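Local coordinates for protein endostatin (Mus musculus, PDB 1KOE) that inhibits angiogenesis and probably binds heparin, as a C-terminal non-collagenous fragment of the alpha1 chain of collagen XVIII, at residues Val34-Thr39 with Phe95-Arg100; Asp78-Gly83 with Gly149-Gln154; Asp101-Pro106 with Ser144-Gly149. All coordinates share one frame; numbering follows the deposited sequence.

Interaction 1 (Val34-Thr39 with Phe95-Arg100); sequences VGLSGT and FSFDGR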
loop_
_atom_site.group_PDB
_atom_site.type_symbol
_atom_site.label_atom_id
_atom_site.label_comp_id
_atom_site.label_asym_id
_atom_site.label_seq_id
_atom_site.Cartn_x
_atom_site.Cartn_y
_atom_site.Cartn_z
ATOM N N VAL A 34 -15.540 4.804 8.172
ATOM C CA VAL A 34 -15.222 6.194 8.496
ATOM C C VAL A 34 -15.842 7.206 7.554
ATOM O O VAL A 34 -15.416 8.352 7.484
ATOM C CB VAL A 34 -13.694 6.419 8.651
ATOM C CG1 VAL A 34 -13.182 5.547 9.778
ATOM C CG2 VAL A 34 -12.941 6.104 7.357
ATOM N N GLY A 35 -16.806 6.758 6.775
ATOM C CA GLY A 35 -17.495 7.681 5.900
ATOM C C GLY A 35 -16.781 8.177 4.666
ATOM O O GLY A 35 -17.174 9.201 4.110
ATOM N N LEU A 36 -15.734 7.484 4.231
ATOM C CA LEU A 36 -15.037 7.883 3.008
ATOM C C LEU A 36 -15.845 7.353 1.837
ATOM O O LEU A 36 -16.295 6.209 1.860
ATOM C CB LEU A 36 -13.634 7.310 2.974
ATOM C CG LEU A 36 -12.730 7.858 4.077
ATOM C CD1 LEU A 36 -11.335 7.253 3.956
ATOM C CD2 LEU A 36 -12.659 9.388 3.990
ATOM N N SER A 37 -16.029 8.180 0.813
ATOM C CA SER A 37 -16.841 7.803 -0.347
ATOM C C SER A 37 -16.140 7.157 -1.541
ATOM O O SER A 37 -16.788 6.495 -2.359
ATOM C CB SER A 37 -17.637 9.023 -0.833
ATOM O OG SER A 37 -18.450 9.547 0.209
ATOM N N GLY A 38 -14.841 7.373 -1.675
ATOM C CA GLY A 38 -14.155 6.797 -2.813
ATOM C C GLY A 38 -14.045 5.283 -2.805
ATOM O O GLY A 38 -14.395 4.620 -1.818
ATOM N N THR A 39 -13.535 4.748 -3.913
ATOM C CA THR A 39 -13.317 3.316 -4.077
ATOM C C THR A 39 -11.855 3.008 -3.726
ATOM O O THR A 39 -10.938 3.397 -4.439
ATOM C CB THR A 39 -13.605 2.869 -5.530
ATOM O OG1 THR A 39 -14.932 3.281 -5.902
ATOM C CG2 THR A 39 -13.496 1.341 -5.653
ATOM N N PHE A 95 -1.419 7.851 7.717
ATOM C CA PHE A 95 -2.435 7.555 8.731
ATOM C C PHE A 95 -3.314 6.360 8.336
ATOM O O PHE A 95 -3.571 6.126 7.147
ATOM C CB PHE A 95 -3.364 8.768 8.923
ATOM C CG PHE A 95 -2.669 9.976 9.449
ATOM C CD1 PHE A 95 -2.519 10.157 10.811
ATOM C CD2 PHE A 95 -2.146 10.927 8.587
ATOM C CE1 PHE A 95 -1.844 11.276 11.313
ATOM C CE2 PHE A 95 -1.478 12.034 9.083
ATOM C CZ PHE A 95 -1.327 12.204 10.451
ATOM N N SER A 96 -3.770 5.624 9.347
ATOM C CA SER A 96 -4.700 4.521 9.145
ATOM C C SER A 96 -6.095 5.175 9.018
ATOM O O SER A 96 -6.236 6.389 9.271
ATOM C CB SER A 96 -4.664 3.603 10.353
ATOM O OG SER A 96 -5.013 4.312 11.523
ATOM N N PHE A 97 -7.114 4.382 8.677
ATOM C CA PHE A 97 -8.477 4.904 8.514
ATOM C C PHE A 97 -8.991 5.557 9.791
ATOM O O PHE A 97 -9.668 6.595 9.732
ATOM C CB PHE A 97 -9.440 3.796 8.067
ATOM C CG PHE A 97 -9.289 3.424 6.623
ATOM C CD1 PHE A 97 -9.815 4.248 5.622
ATOM C CD2 PHE A 97 -8.591 2.272 6.256
ATOM C CE1 PHE A 97 -9.647 3.946 4.277
ATOM C CE2 PHE A 97 -8.415 1.948 4.913
ATOM C CZ PHE A 97 -8.943 2.791 3.913
ATOM N N ASP A 98 -8.663 4.975 10.941
ATOM C CA ASP A 98 -9.114 5.544 12.204
ATOM C C ASP A 98 -8.246 6.701 12.748
ATOM O O ASP A 98 -8.361 7.065 13.928
ATOM C CB ASP A 98 -9.356 4.450 13.264
ATOM C CG ASP A 98 -8.091 3.695 13.655
ATOM O OD1 ASP A 98 -6.971 4.167 13.370
ATOM O OD2 ASP A 98 -8.225 2.603 14.258
ATOM N N GLY A 99 -7.365 7.235 11.897
ATOM C CA GLY A 99 -6.566 8.391 12.249
ATOM C C GLY A 99 -5.265 8.271 12.995
ATOM O O GLY A 99 -4.761 9.281 13.474
ATOM N N ARG A 100 -4.678 7.092 13.059
ATOM C CA ARG A 100 -3.407 6.924 13.753
ATOM C C ARG A 100 -2.202 6.979 12.817
ATOM O O ARG A 100 -2.252 6.458 11.691
ATOM C CB ARG A 100 -3.396 5.593 14.507
ATOM C CG ARG A 100 -4.322 5.553 15.718
ATOM C CD ARG A 100 -4.398 4.142 16.259
ATOM N NE ARG A 100 -5.156 3.296 15.355
ATOM C CZ ARG A 100 -5.008 1.983 15.224
ATOM N NH1 ARG A 100 -4.116 1.331 15.949
ATOM N NH2 ARG A 100 -5.754 1.321 14.358
#
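The ring of Phe97 takes Leu36 at its edge: methyl CD1 of Leu36 lies near the ring plane, 3.7 Å from Phe97 CE1. Val34 comes in obliquely beside it, with its CG2 4.0 Å from CD1 of the Phe97 ring. The other Val34 methyl, CG1, rests 3.7 Å from the backbone O of Phe97, so one valine methyl meets the ring and the other the carbonyl oxygen of the same residue. For Phe97, chi1 of -75° sets CG beside the backbone N and anti to the carbonyl carbon; the Val34 and Phe97 side chains cross at about a right angle. No hydrogen bond joins the segments; the contact is van der Waals packing, mostly apolar, with one methyl against a carbonyl oxygen.

Phe97 is the second residue of a type I beta turn from Ser96 to Gly99. The turn is braced by Asp98, whose OD1 accepts from Ser96 OG (2.7 Å) and Arg100 NE (2.8 Å) on opposite faces of the carboxylate plane. Arg100 grips side-on, its NH2 reaching the syn lone pair of Asp98 OD2 at 2.8 Å. A further bond runs from Arg100 NH2 to Asn10 O.

Across the contact, Gly35, with positive phi, is the C-prime residue of a Schellman motif ending helix 19-33. Phe97 also packs on Gln30 and Ala31 of that helix, so the 95-100 turn sits against the helix C-terminus and the loop leading to strand 40-42.

Interaction 2 (Asp78-Gly83 with Gly149-Gln154); sequences DSLFSG and GRLLEQ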
loop_
_atom_site.group_PDB
_atom_site.type_symbol
_atom_site.label_atom_id
_atom_site.label_comp_id
_atom_site.label_asym_id
_atom_site.label_seq_id
_atom_site.Cartn_x
_atom_site.Cartn_y
_atom_site.Cartn_z
ATOM N N ASP A 78 2.125 8.192 -11.071
ATOM C CA ASP A 78 3.254 7.837 -11.927
ATOM C C ASP A 78 4.592 8.121 -11.285
ATOM O O ASP A 78 5.542 7.367 -11.470
ATOM C CB ASP A 78 3.185 8.583 -13.263
ATOM C CG ASP A 78 2.231 7.947 -14.237
ATOM O OD1 ASP A 78 1.698 6.861 -13.929
ATOM O OD2 ASP A 78 2.018 8.546 -15.315
ATOM N N SER A 79 4.677 9.219 -10.547
ATOM C CA SER A 79 5.931 9.597 -9.898
ATOM C C SER A 79 6.476 8.514 -8.988
ATOM O O SER A 79 7.688 8.373 -8.831
ATOM C CB SER A 79 5.747 10.888 -9.093
ATOM O OG SER A 79 5.311 11.920 -9.951
ATOM N N LEU A 80 5.582 7.742 -8.383
ATOM C CA LEU A 80 6.011 6.675 -7.482
ATOM C C LEU A 80 6.676 5.503 -8.213
ATOM O O LEU A 80 7.517 4.799 -7.646
ATOM C CB LEU A 80 4.814 6.136 -6.685
ATOM C CG LEU A 80 4.045 7.038 -5.718
ATOM C CD1 LEU A 80 2.860 6.245 -5.169
ATOM C CD2 LEU A 80 4.936 7.504 -4.581
ATOM N N PHE A 81 6.314 5.319 -9.478
ATOM C CA PHE A 81 6.796 4.184 -10.262
ATOM C C PHE A 81 7.837 4.519 -11.313
ATOM O O PHE A 81 8.106 3.723 -12.214
ATOM C CB PHE A 81 5.579 3.484 -10.899
ATOM C CG PHE A 81 4.540 3.092 -9.898
ATOM C CD1 PHE A 81 4.690 1.923 -9.145
ATOM C CD2 PHE A 81 3.434 3.916 -9.660
ATOM C CE1 PHE A 81 3.757 1.586 -8.156
ATOM C CE2 PHE A 81 2.506 3.595 -8.685
ATOM C CZ PHE A 81 2.658 2.426 -7.920
ATOM N N SER A 82 8.493 5.658 -11.123
ATOM C CA SER A 82 9.515 6.171 -12.038
ATOM C C SER A 82 10.858 5.445 -11.937
ATOM O O SER A 82 11.737 5.595 -12.801
ATOM C CB SER A 82 9.762 7.632 -11.691
ATOM O OG SER A 82 10.175 7.704 -10.332
ATOM N N GLY A 83 11.052 4.741 -10.833
ATOM C CA GLY A 83 12.304 4.052 -10.614
ATOM C C GLY A 83 12.936 4.561 -9.327
ATOM O O GLY A 83 13.919 4.005 -8.869
ATOM N N GLY A 149 11.788 6.117 4.066
ATOM C CA GLY A 149 11.034 7.091 3.295
ATOM C C GLY A 149 10.519 6.615 1.944
ATOM O O GLY A 149 9.994 7.423 1.184
ATOM N N ARG A 150 10.572 5.309 1.670
ATOM C CA ARG A 150 10.123 4.778 0.377
ATOM C C ARG A 150 9.009 3.748 0.521
ATOM O O ARG A 150 8.952 3.024 1.517
ATOM C CB ARG A 150 11.296 4.112 -0.354
ATOM C CG ARG A 150 12.425 5.050 -0.680
ATOM C CD ARG A 150 13.674 4.279 -1.087
ATOM N NE ARG A 150 14.219 3.476 0.007
ATOM C CZ ARG A 150 15.225 2.613 -0.112
ATOM N NH1 ARG A 150 15.819 2.428 -1.282
ATOM N NH2 ARG A 150 15.634 1.924 0.945
ATOM N N LEU A 151 8.160 3.656 -0.501
ATOM C CA LEU A 151 7.053 2.692 -0.526
ATOM C C LEU A 151 7.368 1.443 -1.336
ATOM O O LEU A 151 6.732 0.417 -1.143
ATOM C CB LEU A 151 5.809 3.315 -1.163
ATOM C CG LEU A 151 5.110 4.453 -0.446
ATOM C CD1 LEU A 151 3.947 4.932 -1.316
ATOM C CD2 LEU A 151 4.618 3.970 0.890
ATOM N N LEU A 152 8.353 1.530 -2.230
ATOM C CA LEU A 152 8.667 0.418 -3.126
ATOM C C LEU A 152 10.096 -0.131 -3.077
ATOM O O LEU A 152 10.625 -0.600 -4.078
ATOM C CB LEU A 152 8.274 0.781 -4.576
ATOM C CG LEU A 152 6.796 1.103 -4.870
ATOM C CD1 LEU A 152 6.661 1.698 -6.262
ATOM C CD2 LEU A 152 5.941 -0.172 -4.738
ATOM N N GLU A 153 10.711 -0.068 -1.905
ATOM C CA GLU A 153 12.033 -0.632 -1.696
ATOM C C GLU A 153 11.890 -2.120 -2.051
ATOM O O GLU A 153 10.803 -2.704 -1.932
ATOM C CB GLU A 153 12.403 -0.445 -0.227
ATOM C CG GLU A 153 13.775 -0.905 0.188
ATOM C CD GLU A 153 14.094 -0.515 1.626
ATOM O OE1 GLU A 153 13.167 -0.173 2.386
ATOM O OE2 GLU A 153 15.280 -0.557 2.016
ATOM N N GLN A 154 12.965 -2.736 -2.499
ATOM C CA GLN A 154 12.908 -4.133 -2.913
ATOM C C GLN A 154 13.440 -5.154 -1.917
ATOM O O GLN A 154 14.520 -5.719 -2.120
ATOM C CB GLN A 154 13.614 -4.261 -4.252
ATOM C CG GLN A 154 12.941 -3.405 -5.305
ATOM C CD GLN A 154 11.575 -3.930 -5.640
ATOM O OE1 GLN A 154 11.450 -5.062 -6.070
ATOM N NE2 GLN A 154 10.543 -3.133 -5.407
#
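Leu152 meets Leu80 and Phe81, and the loop that carries it holds the shortest polar bond of the pair, a salt bridge from Arg150 NH2 to Glu153 OE2 (2.7 Å). The Glu153 chain lies over one face of the guanidinium, its CG 3.4 Å from the plane of Arg150 and offset toward the rim. The second carboxylate oxygen, OE1, accepts from Ser145 N. Close by, Gln154 NE2 donates to Leu152 O at 2.9 Å in a nearly straight bond (165°), with Leu152 O lying in the plane of the amide, although the donor stands well above the carbonyl plane; Gln154 NE2 also binds Ser117 O.

On the side facing 78-83 the loop presents Leu151 and Leu152. Methyl CD1 of Leu152 does most of the touching: it sits 3.5 Å from Phe81 CE1, approaching the ring obliquely, and also 3.5 Å from the backbone O of Leu80. The Leu152 and Phe81 side chains cross at about a right angle. A second apolar touch pairs Leu80 CD1 with Leu151 CD1 at 4.2 Å, methyl against methyl. Tyr52 also meets the Phe81 ring edge-to-face.

All four residues that meet are buried, and no hydrogen bond crosses between the segments. The contact probably gains most of its stability from burying apolar surface, while several polar groups of 149-154, among them Glu153 OE1 and Gln154 NE2, are bonded within the loop or to neighbours such as Ser145 and Ser117.

Interaction 3 (Asp101-Pro106 with Ser144-Gly149); sequences DVLRHP and SSLLSG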
loop_
_atom_site.group_PDB
_atom_site.type_symbol
_atom_site.label_atom_id
_atom_site.label_comp_id
_atom_site.label_asym_id
_atom_site.label_seq_id
_atom_site.Cartn_x
_atom_site.Cartn_y
_atom_site.Cartn_z
ATOM N N ASP A 101 -1.138 7.650 13.262
ATOM C CA ASP A 101 0.089 7.733 12.471
ATOM C C ASP A 101 0.783 6.372 12.653
ATOM O O ASP A 101 1.228 6.015 13.760
ATOM C CB ASP A 101 0.974 8.875 12.979
ATOM C CG ASP A 101 2.280 9.019 12.191
ATOM O OD1 ASP A 101 2.853 8.035 11.691
ATOM O OD2 ASP A 101 2.777 10.142 12.105
ATOM N N VAL A 102 0.880 5.627 11.559
ATOM C CA VAL A 102 1.455 4.288 11.578
ATOM C C VAL A 102 2.928 4.199 12.015
ATOM O O VAL A 102 3.377 3.173 12.533
ATOM C CB VAL A 102 1.237 3.596 10.207
ATOM C CG1 VAL A 102 2.122 4.208 9.140
ATOM C CG2 VAL A 102 1.485 2.133 10.321
ATOM N N LEU A 103 3.681 5.274 11.820
ATOM C CA LEU A 103 5.085 5.273 12.219
ATOM C C LEU A 103 5.240 5.571 13.716
ATOM O O LEU A 103 6.105 4.997 14.379
ATOM C CB LEU A 103 5.898 6.283 11.398
ATOM C CG LEU A 103 7.334 5.851 11.087
ATOM C CD1 LEU A 103 7.303 4.748 10.054
ATOM C CD2 LEU A 103 8.132 7.020 10.565
ATOM N N ARG A 104 4.348 6.391 14.264
ATOM C CA ARG A 104 4.456 6.765 15.669
ATOM C C ARG A 104 3.657 5.908 16.632
ATOM O O ARG A 104 3.842 5.996 17.841
ATOM C CB ARG A 104 4.071 8.237 15.848
ATOM C CG ARG A 104 4.990 9.218 15.121
ATOM N N HIS A 105 2.783 5.064 16.100
ATOM C CA HIS A 105 1.940 4.232 16.937
ATOM C C HIS A 105 2.446 2.794 17.121
ATOM O O HIS A 105 2.687 2.086 16.154
ATOM C CB HIS A 105 0.530 4.240 16.362
ATOM C CG HIS A 105 -0.509 3.892 17.362
ATOM N ND1 HIS A 105 -0.762 2.594 17.753
ATOM C CD2 HIS A 105 -1.338 4.679 18.090
ATOM C CE1 HIS A 105 -1.700 2.592 18.684
ATOM N NE2 HIS A 105 -2.067 3.846 18.905
ATOM N N PRO A 106 2.490 2.303 18.365
ATOM C CA PRO A 106 2.973 0.941 18.634
ATOM C C PRO A 106 2.153 -0.240 18.093
ATOM O O PRO A 106 2.637 -1.379 18.105
ATOM C CB PRO A 106 3.087 0.913 20.160
ATOM C CG PRO A 106 1.966 1.831 20.594
ATOM C CD PRO A 106 2.104 2.987 19.615
ATOM N N SER A 144 8.604 -2.958 1.789
ATOM C CA SER A 144 9.415 -1.758 1.848
ATOM C C SER A 144 9.423 -1.146 3.245
ATOM O O SER A 144 8.385 -1.061 3.900
ATOM C CB SER A 144 8.851 -0.739 0.867
ATOM O OG SER A 144 9.632 0.450 0.883
ATOM N N SER A 145 10.588 -0.663 3.672
ATOM C CA SER A 145 10.696 -0.035 4.968
ATOM C C SER A 145 10.281 1.412 4.868
ATOM O O SER A 145 10.897 2.196 4.162
ATOM C CB SER A 145 12.130 -0.073 5.481
ATOM O OG SER A 145 12.175 0.455 6.796
ATOM N N LEU A 146 9.268 1.775 5.632
ATOM C CA LEU A 146 8.794 3.141 5.660
ATOM C C LEU A 146 9.821 4.041 6.375
ATOM O O LEU A 146 9.794 5.270 6.224
ATOM C CB LEU A 146 7.446 3.181 6.377
ATOM C CG LEU A 146 6.360 4.050 5.762
ATOM C CD1 LEU A 146 6.322 3.885 4.245
ATOM C CD2 LEU A 146 5.043 3.650 6.404
ATOM N N LEU A 147 10.723 3.434 7.147
ATOM C CA LEU A 147 11.751 4.197 7.848
ATOM C C LEU A 147 12.719 4.827 6.846
ATOM O O LEU A 147 13.296 5.878 7.120
ATOM C CB LEU A 147 12.504 3.323 8.862
ATOM C CG LEU A 147 11.620 2.730 9.969
ATOM C CD1 LEU A 147 12.392 1.733 10.783
ATOM C CD2 LEU A 147 11.063 3.807 10.837
ATOM N N SER A 148 12.860 4.220 5.672
ATOM C CA SER A 148 13.746 4.755 4.637
ATOM C C SER A 148 13.050 5.814 3.763
ATOM O O SER A 148 13.649 6.333 2.825
ATOM C CB SER A 148 14.268 3.620 3.753
ATOM O OG SER A 148 13.258 3.144 2.874
ATOM N N GLY A 149 11.788 6.117 4.066
ATOM C CA GLY A 149 11.034 7.091 3.295
ATOM C C GLY A 149 10.519 6.615 1.944
ATOM O O GLY A 149 9.994 7.423 1.184
#
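Leu103, within an Asx turn opened by Asp101, packs against Leu146 and Leu147 of the 3-10 segment 146-148 that follows strand 140-145. A single methyl of Leu103 makes both touches: CD1 stands 4.0 Å from Leu147 CD2 and equally 4.0 Å from Leu146 CB. Val102 supplies the third touch, its CG1 lying 4.0 Å from Leu146 CD2, with the two side chains crossing at about a right angle. Val102 CG1, set between the backbone N and the carbonyl carbon at chi1 72°, is thereby the branch that reaches Leu146. Leu103 and Leu147 are exposed, whereas Val102 is buried and also packs on Trp108 and Ile164.

Each side is shaped by its own bonds. Asp101 OD1 accepts from Leu103 N at 2.9 Å, nearly along the C-O axis. In the other segment Ser145 O is gripped twice by Ser148, from OG (2.9 Å, in the carbonyl plane) and from N (3.2 Å).

The result is apolar packing of aliphatic carbons between two loops, with an Asx turn at Asp101 in the stretch before strand 112-114 and a short 3-10 segment after strand 140-145.

Following the chain, helix 19-33 ends at segment 34-39, and interaction 1 closes a long loop when 95-100 comes back to that helix end. Before that closure, helix 77-80 has opened interaction 2, which waits for 149-154; these two therefore cross. Segment 101-106 continues straight on from 95-100, Arg100 packing on His105, and interaction 3 closes when 144-149 arrives, nested inside the loop of interaction 2. Interactions 2 and 3 share Gly149, and Ser144 and Ser145 bond to the 149-154 loop. Interaction 1 thus ties helix 19-33 to the 95-100 turn, interaction 2 helix 77-80 to the loop between strands 140-145 and 155-158, and interaction 3 segment 101-106 to the end of strand 140-145.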